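Nucleoporin NUP82 (Saccharomyces cerevisiae, PDB 3PBP) serves as a structural constituent of the yeast nuclear pore complex and, through the N-terminal domain seen here, interacts with the nucleoporin NUP116. Local coordinates at residues Thr300-Ile305 against Glu313-Ser318; Ser362-Pro367 against Tyr374-Asn379; Asp378-Gln383 against Leu414-Thr419. The protein carries 1 engineered substitution. All blocks are in the same frame, centred on the assembly; numbering follows the deposited sequence.

Contact 1. Residues Thr300-Ile305 against Glu313-Ser318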
loop_
_atom_site.group_PDB
_atom_site.type_symbol
_atom_site.label_atom_id
_atom_site.label_comp_id
_atom_site.label_asym_id
_atom_site.label_seq_id
_atom_site.Cartn_x
_atom_site.Cartn_y
_atom_site.Cartn_z
ATOM N N THR A 300 -5.158 -6.033 -10.281
ATOM C CA THR A 300 -4.764 -7.239 -9.549
ATOM C C THR A 300 -3.528 -7.116 -8.659
ATOM O O THR A 300 -3.576 -7.443 -7.466
ATOM C CB THR A 300 -4.503 -8.403 -10.512
ATOM O OG1 THR A 300 -5.560 -8.481 -11.465
ATOM C CG2 THR A 300 -4.452 -9.708 -9.745
ATOM N N ASN A 301 -2.419 -6.669 -9.252
ATOM C CA ASN A 301 -1.170 -6.519 -8.520
ATOM C C ASN A 301 -0.474 -5.211 -8.804
ATOM O O ASN A 301 -0.784 -4.512 -9.761
ATOM C CB ASN A 301 -0.202 -7.649 -8.865
ATOM C CG ASN A 301 -0.844 -9.011 -8.770
ATOM O OD1 ASN A 301 -1.536 -9.443 -9.693
ATOM N ND2 ASN A 301 -0.630 -9.697 -7.649
ATOM N N ILE A 302 0.477 -4.885 -7.947
ATOM C CA ILE A 302 1.258 -3.682 -8.129
ATOM C C ILE A 302 2.722 -4.031 -7.836
ATOM O O ILE A 302 3.036 -4.806 -6.922
ATOM C CB ILE A 302 0.752 -2.536 -7.221
ATOM C CG1 ILE A 302 1.516 -1.254 -7.552
ATOM C CG2 ILE A 302 0.899 -2.903 -5.745
ATOM C CD1 ILE A 302 0.988 -0.017 -6.816
ATOM N N ALA A 303 3.614 -3.486 -8.644
ATOM C CA ALA A 303 5.028 -3.760 -8.487
ATOM C C ALA A 303 5.803 -2.496 -8.734
ATOM O O ALA A 303 5.347 -1.600 -9.440
ATOM C CB ALA A 303 5.472 -4.832 -9.484
ATOM N N THR A 304 6.995 -2.439 -8.162
ATOM C CA THR A 304 7.839 -1.281 -8.330
ATOM C C THR A 304 9.137 -1.740 -8.965
ATOM O O THR A 304 9.760 -2.680 -8.495
ATOM C CB THR A 304 8.072 -0.607 -6.972
ATOM O OG1 THR A 304 7.015 0.327 -6.726
ATOM C CG2 THR A 304 9.373 0.113 -6.954
ATOM N N ILE A 305 9.522 -1.085 -10.056
ATOM C CA ILE A 305 10.737 -1.451 -10.769
ATOM C C ILE A 305 11.715 -0.302 -10.862
ATOM O O ILE A 305 11.390 0.789 -11.335
ATOM C CB ILE A 305 10.448 -1.922 -12.206
ATOM C CG1 ILE A 305 9.465 -3.090 -12.183
ATOM C CG2 ILE A 305 11.745 -2.332 -12.888
ATOM C CD1 ILE A 305 8.022 -2.661 -11.944
ATOM N N GLU A 313 11.907 5.141 -10.385
ATOM C CA GLU A 313 11.143 3.914 -10.604
ATOM C C GLU A 313 9.893 4.021 -11.468
ATOM O O GLU A 313 9.403 5.110 -11.784
ATOM C CB GLU A 313 10.701 3.359 -9.257
ATOM C CG GLU A 313 10.100 4.446 -8.391
ATOM C CD GLU A 313 9.306 3.910 -7.233
ATOM O OE1 GLU A 313 9.722 2.894 -6.650
ATOM O OE2 GLU A 313 8.269 4.522 -6.895
ATOM N N ILE A 314 9.369 2.853 -11.809
ATOM C CA ILE A 314 8.171 2.742 -12.600
ATOM C C ILE A 314 7.210 1.892 -11.794
ATOM O O ILE A 314 7.593 0.853 -11.253
ATOM C CB ILE A 314 8.458 2.067 -13.957
ATOM C CG1 ILE A 314 9.217 3.034 -14.859
ATOM C CG2 ILE A 314 7.156 1.651 -14.640
ATOM C CD1 ILE A 314 9.679 2.389 -16.121
ATOM N N VAL A 315 5.967 2.344 -11.693
ATOM C CA VAL A 315 4.960 1.604 -10.954
ATOM C C VAL A 315 4.209 0.744 -11.947
ATOM O O VAL A 315 3.756 1.248 -12.964
ATOM C CB VAL A 315 3.963 2.542 -10.256
ATOM C CG1 VAL A 315 2.934 1.723 -9.496
ATOM C CG2 VAL A 315 4.705 3.477 -9.315
ATOM N N CYS A 316 4.091 -0.550 -11.672
ATOM C CA CYS A 316 3.382 -1.435 -12.580
ATOM C C CYS A 316 2.137 -2.011 -11.928
ATOM O O CYS A 316 2.186 -2.467 -10.783
ATOM C CB CYS A 316 4.292 -2.574 -13.043
ATOM S SG CYS A 316 3.477 -3.754 -14.180
ATOM N N VAL A 317 1.024 -1.985 -12.662
ATOM C CA VAL A 317 -0.245 -2.511 -12.166
ATOM C C VAL A 317 -0.890 -3.542 -13.109
ATOM O O VAL A 317 -0.935 -3.346 -14.325
ATOM C CB VAL A 317 -1.244 -1.372 -11.922
ATOM C CG1 VAL A 317 -2.501 -1.915 -11.277
ATOM C CG2 VAL A 317 -0.611 -0.314 -11.033
ATOM N N SER A 318 -1.376 -4.639 -12.525
ATOM C CA SER A 318 -2.050 -5.725 -13.248
ATOM C C SER A 318 -3.552 -5.492 -13.309
ATOM O O SER A 318 -4.121 -4.816 -12.442
ATOM C CB SER A 318 -1.861 -7.064 -12.536
ATOM O OG SER A 318 -0.549 -7.546 -12.680
#
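T300-I305 and E313-S318, the arms of a beta hairpin, run antiparallel, their axes 4.4 Å apart at closest approach and 167° between their directions. Two hydrogen-bonded pairs, I305 with I314 and A303 with C316, each carry a bond in both directions; the one from C316 N to A303 O (2.8 Å) is almost straight at 174°. T304/V315 and I302/V317 are the non-hydrogen-bonded pairs. At the far end one residue faces two: T300 N donates to S318 O at 2.7 Å, from well above that carbonyl's plane, while S318 N donates to N301 O at 2.8 Å.

Side chains alternate between the faces. CG1 of I302 is anti to its backbone N (chi1 -174°), and CD1 beyond it meets V315 CG1 diagonally, 3.7 Å away. On the face of A303 and C316, I305 CD1 reaches C316 CB at 3.9 Å.

The E313 carboxylate turns to K189, where OE1 accepts a hydrogen bond from the backbone N. I302 and V317 pack on L197 of strand 194-198, whereas A303 and C316 meet L363 of strand 362-364. Strand 313-319 continues the sheet by bonding to strand 323-329; strand 299-306 is one of its two outermost strands within this chain.

Contact 2. Residues Ser362-Pro367 against Tyr374-Asn379; sequences SLITLP and YVISDN
S362-I364 and Y374-I376 are the facing arms of a beta hairpin, antiparallel with 157° between their short axes. Two hydrogen-bonded pairs fix the register. In the I364/Y374 pair, I364 N donates to Y374 O at 2.9 Å and Y374 N returns the bond to I364 O at 2.8 Å. In the S362/I376 pair, I376 N meets S362 O at 2.8 Å, nearly along the C=O axis, but the reverse bond from S362 N to I376 O is weak; I376 also bonds with the backbone of K361.

The hairpin supplies the first two strands of a four-stranded antiparallel sheet, with 362-364 at one edge and 372-376 next to 380-385, an order consistent with one blade of a beta-propeller, the fold known for this domain. Its two faces are occupied differently. On one, L363 and V375 lie side by side and point the same way, CD2 of L363 touching V375 CG2 at 3.8 Å. On the other, I364 CD1 meets I376 CD1 at 3.6 Å. Beside them S362 OG rests on I376 CB, 3.6 Å away.

With CG anti to the carbonyl carbon (chi1 -75°), the Y374 ring starts out beside its own backbone N. Y374 CB sits 3.5 Å from I364 O, and past the end of the paired residues L366 CD1 comes obliquely to Y374 CE2 at 3.6 Å. Elsewhere the Y374 side chain packs on Q369, I450 and Q383, while V375 touches I360 and V384.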
loop_
_atom_site.group_PDB
_atom_site.type_symbol
_atom_site.label_atom_id
_atom_site.label_comp_id
_atom_site.label_asym_id
_atom_site.label_seq_id
_atom_site.Cartn_x
_atom_site.Cartn_y
_atom_site.Cartn_z
ATOM N N SER A 362 0.695 -13.145 -11.003
ATOM C CA SER A 362 1.600 -12.410 -10.117
ATOM C C SER A 362 2.747 -11.697 -10.823
ATOM O O SER A 362 3.133 -12.058 -11.936
ATOM C CB SER A 362 2.193 -13.324 -9.060
ATOM O OG SER A 362 3.328 -13.975 -9.585
ATOM N N LEU A 363 3.278 -10.674 -10.152
ATOM C CA LEU A 363 4.393 -9.870 -10.660
ATOM C C LEU A 363 5.590 -10.055 -9.730
ATOM O O LEU A 363 5.434 -10.098 -8.501
ATOM C CB LEU A 363 4.008 -8.392 -10.707
ATOM C CG LEU A 363 2.783 -8.062 -11.555
ATOM C CD1 LEU A 363 2.492 -6.575 -11.461
ATOM C CD2 LEU A 363 3.030 -8.494 -13.004
ATOM N N ILE A 364 6.781 -10.163 -10.312
ATOM C CA ILE A 364 7.990 -10.379 -9.523
ATOM C C ILE A 364 9.160 -9.590 -10.088
ATOM O O ILE A 364 9.252 -9.391 -11.300
ATOM C CB ILE A 364 8.364 -11.883 -9.507
ATOM C CG1 ILE A 364 7.228 -12.693 -8.890
ATOM C CG2 ILE A 364 9.648 -12.103 -8.734
ATOM C CD1 ILE A 364 7.473 -14.174 -8.846
ATOM N N THR A 365 10.045 -9.132 -9.205
ATOM C CA THR A 365 11.228 -8.381 -9.624
ATOM C C THR A 365 12.446 -8.882 -8.893
ATOM O O THR A 365 12.354 -9.361 -7.765
ATOM C CB THR A 365 11.128 -6.875 -9.324
ATOM O OG1 THR A 365 10.418 -6.685 -8.095
ATOM C CG2 THR A 365 10.450 -6.135 -10.464
ATOM N N LEU A 366 13.589 -8.771 -9.557
ATOM C CA LEU A 366 14.851 -9.186 -8.979
ATOM C C LEU A 366 15.722 -7.945 -8.933
ATOM O O LEU A 366 16.132 -7.420 -9.972
ATOM C CB LEU A 366 15.506 -10.279 -9.832
ATOM C CG LEU A 366 14.725 -11.596 -9.883
ATOM C CD1 LEU A 366 15.382 -12.549 -10.850
ATOM C CD2 LEU A 366 14.658 -12.211 -8.497
ATOM N N PRO A 367 16.001 -7.450 -7.716
ATOM C CA PRO A 367 16.821 -6.259 -7.454
ATOM C C PRO A 367 18.027 -6.125 -8.376
ATOM O O PRO A 367 18.397 -5.024 -8.776
ATOM C CB PRO A 367 17.231 -6.449 -5.998
ATOM C CG PRO A 367 16.001 -7.077 -5.406
ATOM C CD PRO A 367 15.621 -8.115 -6.454
ATOM N N TYR A 374 9.154 -9.651 -14.118
ATOM C CA TYR A 374 8.707 -10.995 -14.450
ATOM C C TYR A 374 7.204 -11.075 -14.199
ATOM O O TYR A 374 6.713 -10.662 -13.142
ATOM C CB TYR A 374 9.449 -12.036 -13.603
ATOM C CG TYR A 374 10.880 -12.256 -14.049
ATOM C CD1 TYR A 374 11.164 -12.787 -15.307
ATOM C CD2 TYR A 374 11.952 -11.880 -13.242
ATOM C CE1 TYR A 374 12.475 -12.927 -15.754
ATOM C CE2 TYR A 374 13.271 -12.013 -13.678
ATOM C CZ TYR A 374 13.525 -12.534 -14.936
ATOM O OH TYR A 374 14.827 -12.627 -15.390
ATOM N N VAL A 375 6.469 -11.576 -15.185
ATOM C CA VAL A 375 5.027 -11.704 -15.045
ATOM C C VAL A 375 4.660 -13.163 -15.125
ATOM O O VAL A 375 4.871 -13.807 -16.139
ATOM C CB VAL A 375 4.270 -10.982 -16.157
ATOM C CG1 VAL A 375 2.773 -11.058 -15.875
ATOM C CG2 VAL A 375 4.735 -9.541 -16.267
ATOM N N ILE A 376 4.113 -13.689 -14.045
ATOM C CA ILE A 376 3.720 -15.081 -14.030
ATOM C C ILE A 376 2.263 -15.222 -14.434
ATOM O O ILE A 376 1.354 -14.899 -13.664
ATOM C CB ILE A 376 3.935 -15.697 -12.637
ATOM C CG1 ILE A 376 5.435 -15.767 -12.348
ATOM C CG2 ILE A 376 3.286 -17.076 -12.562
ATOM C CD1 ILE A 376 5.785 -16.446 -11.050
ATOM N N SER A 377 2.053 -15.686 -15.662
ATOM C CA SER A 377 0.710 -15.900 -16.185
ATOM C C SER A 377 0.254 -17.301 -15.748
ATOM O O SER A 377 0.634 -17.769 -14.670
ATOM C CB SER A 377 0.715 -15.773 -17.713
ATOM O OG SER A 377 1.240 -14.517 -18.114
ATOM N N ASP A 378 -0.530 -17.992 -16.569
ATOM C CA ASP A 378 -1.002 -19.305 -16.148
ATOM C C ASP A 378 -0.029 -20.457 -16.338
ATOM O O ASP A 378 0.019 -21.374 -15.518
ATOM C CB ASP A 378 -2.320 -19.649 -16.833
ATOM C CG ASP A 378 -3.293 -20.312 -15.883
ATOM O OD1 ASP A 378 -2.817 -20.969 -14.923
ATOM O OD2 ASP A 378 -4.521 -20.176 -16.096
ATOM N N ASN A 379 0.739 -20.425 -17.418
ATOM C CA ASN A 379 1.694 -21.493 -17.670
ATOM C C ASN A 379 2.994 -20.938 -18.199
ATOM O O ASN A 379 3.889 -21.691 -18.588
ATOM C CB ASN A 379 1.117 -22.491 -18.667
ATOM C CG ASN A 379 -0.173 -23.097 -18.184
ATOM O OD1 ASN A 379 -0.229 -23.685 -17.099
ATOM N ND2 ASN A 379 -1.228 -22.956 -18.982
#

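Contact 3. Residues Asp378-Gln383 against Leu414-Thr419; sequences DNIIQQ and LEDIAT
The Q382 amide and the D416 carboxylate lie side by side and point the same way, their planes only 15° apart. D416 OD1 stands off one face of the amide, nearest the aliphatic CG of Q382 at 3.2 Å. L414 reaches the NE2 end of the amide, its CD2 displaced to the other side of the plane from OD1. I380 closes on the same carboxylate oxygen, with CG2 3.2 Å from OD1 and CD1 also near it.

The strands that carry them are antiparallel, at 144° between their short axes; 413-419 is an edge strand of the four-stranded antiparallel sheet, paired with 380-385. A classic beta bulge interrupts them, in which I417 and A418 both face I381. I381 O accepts I417 N at 2.7 Å and, weakly, A418 N at 3.4 Å, while I381 N donates to A418 O at 3.0 Å. The helical psi of I417 (-48°) marks the extra residue. Pairing resumes with Q382 opposite D416, a non-hydrogen-bonded pair; Q383 N also donates to E415 O at 2.7 Å, though the return bond is weak. I417 CG1 packs on Q383 CB at 3.7 Å, and farther out I417 O accepts a hydrogen bond from Q448 NE2.

Cohesion thus rests on backbone bonds and on carbon contacts. The D416 carboxylate meets chiefly carbon across the contact, and since D416 is exposed its charge is probably met largely by solvent.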
loop_
_atom_site.group_PDB
_atom_site.type_symbol
_atom_site.label_atom_id
_atom_site.label_comp_id
_atom_site.label_asym_id
_atom_site.label_seq_id
_atom_site.Cartn_x
_atom_site.Cartn_y
_atom_site.Cartn_z
ATOM N N ASP A 378 -0.530 -17.992 -16.569
ATOM C CA ASP A 378 -1.002 -19.305 -16.148
ATOM C C ASP A 378 -0.029 -20.457 -16.338
ATOM O O ASP A 378 0.019 -21.374 -15.518
ATOM C CB ASP A 378 -2.320 -19.649 -16.833
ATOM C CG ASP A 378 -3.293 -20.312 -15.883
ATOM O OD1 ASP A 378 -2.817 -20.969 -14.923
ATOM O OD2 ASP A 378 -4.521 -20.176 -16.096
ATOM N N ASN A 379 0.739 -20.425 -17.418
ATOM C CA ASN A 379 1.694 -21.493 -17.670
ATOM C C ASN A 379 2.994 -20.938 -18.199
ATOM O O ASN A 379 3.889 -21.691 -18.588
ATOM C CB ASN A 379 1.117 -22.491 -18.667
ATOM C CG ASN A 379 -0.173 -23.097 -18.184
ATOM O OD1 ASN A 379 -0.229 -23.685 -17.099
ATOM N ND2 ASN A 379 -1.228 -22.956 -18.982
ATOM N N ILE A 380 3.093 -19.616 -18.217
ATOM C CA ILE A 380 4.297 -18.966 -18.696
ATOM C C ILE A 380 4.847 -18.014 -17.661
ATOM O O ILE A 380 4.144 -17.591 -16.743
ATOM C CB ILE A 380 4.042 -18.128 -19.971
ATOM C CG1 ILE A 380 3.614 -19.027 -21.124
ATOM C CG2 ILE A 380 5.311 -17.373 -20.372
ATOM C CD1 ILE A 380 3.594 -18.310 -22.463
ATOM N N ILE A 381 6.129 -17.714 -17.809
ATOM C CA ILE A 381 6.801 -16.748 -16.972
ATOM C C ILE A 381 7.371 -15.899 -18.076
ATOM O O ILE A 381 8.261 -16.338 -18.801
ATOM C CB ILE A 381 7.972 -17.329 -16.160
ATOM C CG1 ILE A 381 7.467 -18.349 -15.149
ATOM C CG2 ILE A 381 8.685 -16.208 -15.415
ATOM C CD1 ILE A 381 8.582 -18.964 -14.336
ATOM N N GLN A 382 6.817 -14.711 -18.252
ATOM C CA GLN A 382 7.302 -13.814 -19.283
ATOM C C GLN A 382 8.124 -12.739 -18.598
ATOM O O GLN A 382 8.029 -12.545 -17.383
ATOM C CB GLN A 382 6.129 -13.181 -20.036
ATOM C CG GLN A 382 5.460 -14.099 -21.040
ATOM C CD GLN A 382 4.224 -13.483 -21.655
ATOM O OE1 GLN A 382 3.158 -13.471 -21.047
ATOM N NE2 GLN A 382 4.365 -12.951 -22.862
ATOM N N GLN A 383 8.955 -12.061 -19.374
ATOM C CA GLN A 383 9.764 -10.991 -18.829
ATOM C C GLN A 383 9.587 -9.740 -19.665
ATOM O O GLN A 383 9.963 -9.703 -20.836
ATOM C CB GLN A 383 11.246 -11.353 -18.804
ATOM C CG GLN A 383 12.077 -10.273 -18.122
ATOM C CD GLN A 383 13.539 -10.316 -18.489
ATOM O OE1 GLN A 383 14.392 -10.710 -17.683
ATOM N NE2 GLN A 383 13.844 -9.907 -19.715
ATOM N N LEU A 414 8.933 -7.921 -24.826
ATOM C CA LEU A 414 8.293 -9.008 -24.109
ATOM C C LEU A 414 9.095 -10.257 -24.444
ATOM O O LEU A 414 9.617 -10.378 -25.550
ATOM C CB LEU A 414 6.847 -9.157 -24.582
ATOM C CG LEU A 414 5.971 -10.109 -23.779
ATOM C CD1 LEU A 414 5.844 -9.570 -22.372
ATOM C CD2 LEU A 414 4.602 -10.231 -24.422
ATOM N N GLU A 415 9.215 -11.181 -23.499
ATOM C CA GLU A 415 9.969 -12.401 -23.765
ATOM C C GLU A 415 9.578 -13.566 -22.877
ATOM O O GLU A 415 9.546 -13.443 -21.654
ATOM C CB GLU A 415 11.464 -12.147 -23.621
ATOM C CG GLU A 415 12.302 -13.328 -24.064
ATOM C CD GLU A 415 13.775 -12.996 -24.135
ATOM O OE1 GLU A 415 14.399 -12.799 -23.063
ATOM O OE2 GLU A 415 14.303 -12.922 -25.268
ATOM N N ASP A 416 9.290 -14.704 -23.498
ATOM C CA ASP A 416 8.901 -15.896 -22.757
ATOM C C ASP A 416 10.118 -16.542 -22.107
ATOM O O ASP A 416 11.046 -16.986 -22.781
ATOM C CB ASP A 416 8.193 -16.884 -23.685
ATOM C CG ASP A 416 6.840 -16.369 -24.164
ATOM O OD1 ASP A 416 5.916 -16.221 -23.329
ATOM O OD2 ASP A 416 6.696 -16.109 -25.378
ATOM N N ILE A 417 10.102 -16.578 -20.782
ATOM C CA ILE A 417 11.199 -17.135 -20.014
ATOM C C ILE A 417 11.109 -18.641 -19.928
ATOM O O ILE A 417 12.094 -19.337 -20.160
ATOM C CB ILE A 417 11.225 -16.547 -18.579
ATOM C CG1 ILE A 417 11.626 -15.070 -18.631
ATOM C CG2 ILE A 417 12.186 -17.320 -17.700
ATOM C CD1 ILE A 417 13.025 -14.819 -19.167
ATOM N N ALA A 418 9.930 -19.148 -19.593
ATOM C CA ALA A 418 9.771 -20.583 -19.464
ATOM C C ALA A 418 8.330 -20.977 -19.244
ATOM O O ALA A 418 7.489 -20.140 -18.927
ATOM C CB ALA A 418 10.615 -21.089 -18.315
ATOM N N THR A 419 8.053 -22.263 -19.418
ATOM C CA THR A 419 6.713 -22.788 -19.227
ATOM C C THR A 419 6.650 -23.392 -17.843
ATOM O O THR A 419 7.487 -24.212 -17.481
ATOM C CB THR A 419 6.375 -23.877 -20.264
ATOM O OG1 THR A 419 6.375 -23.301 -21.580
ATOM C CG2 THR A 419 5.007 -24.490 -19.964
#

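How the contacts relate
Following the chain, contact 1 closes a hairpin over seven residues, contact 2 a second over six, and contact 3 a longer excursion of thirty that includes helix 387-399. They come in series: none nests in or crosses another, although contacts 2 and 3 share D378 and N379 at the turn between strands 372-376 and 380-385. Those strands are neighbours in one sheet, tied by a probable hydrogen bond from V375 N to Q382 O and a second probable one joining the Y374 hydroxyl and Q383 OE1. Contact 1 belongs to the preceding sheet and meets contact 2 where L363 packs on N301 and S318 and I305 on T365; it does not touch contact 3.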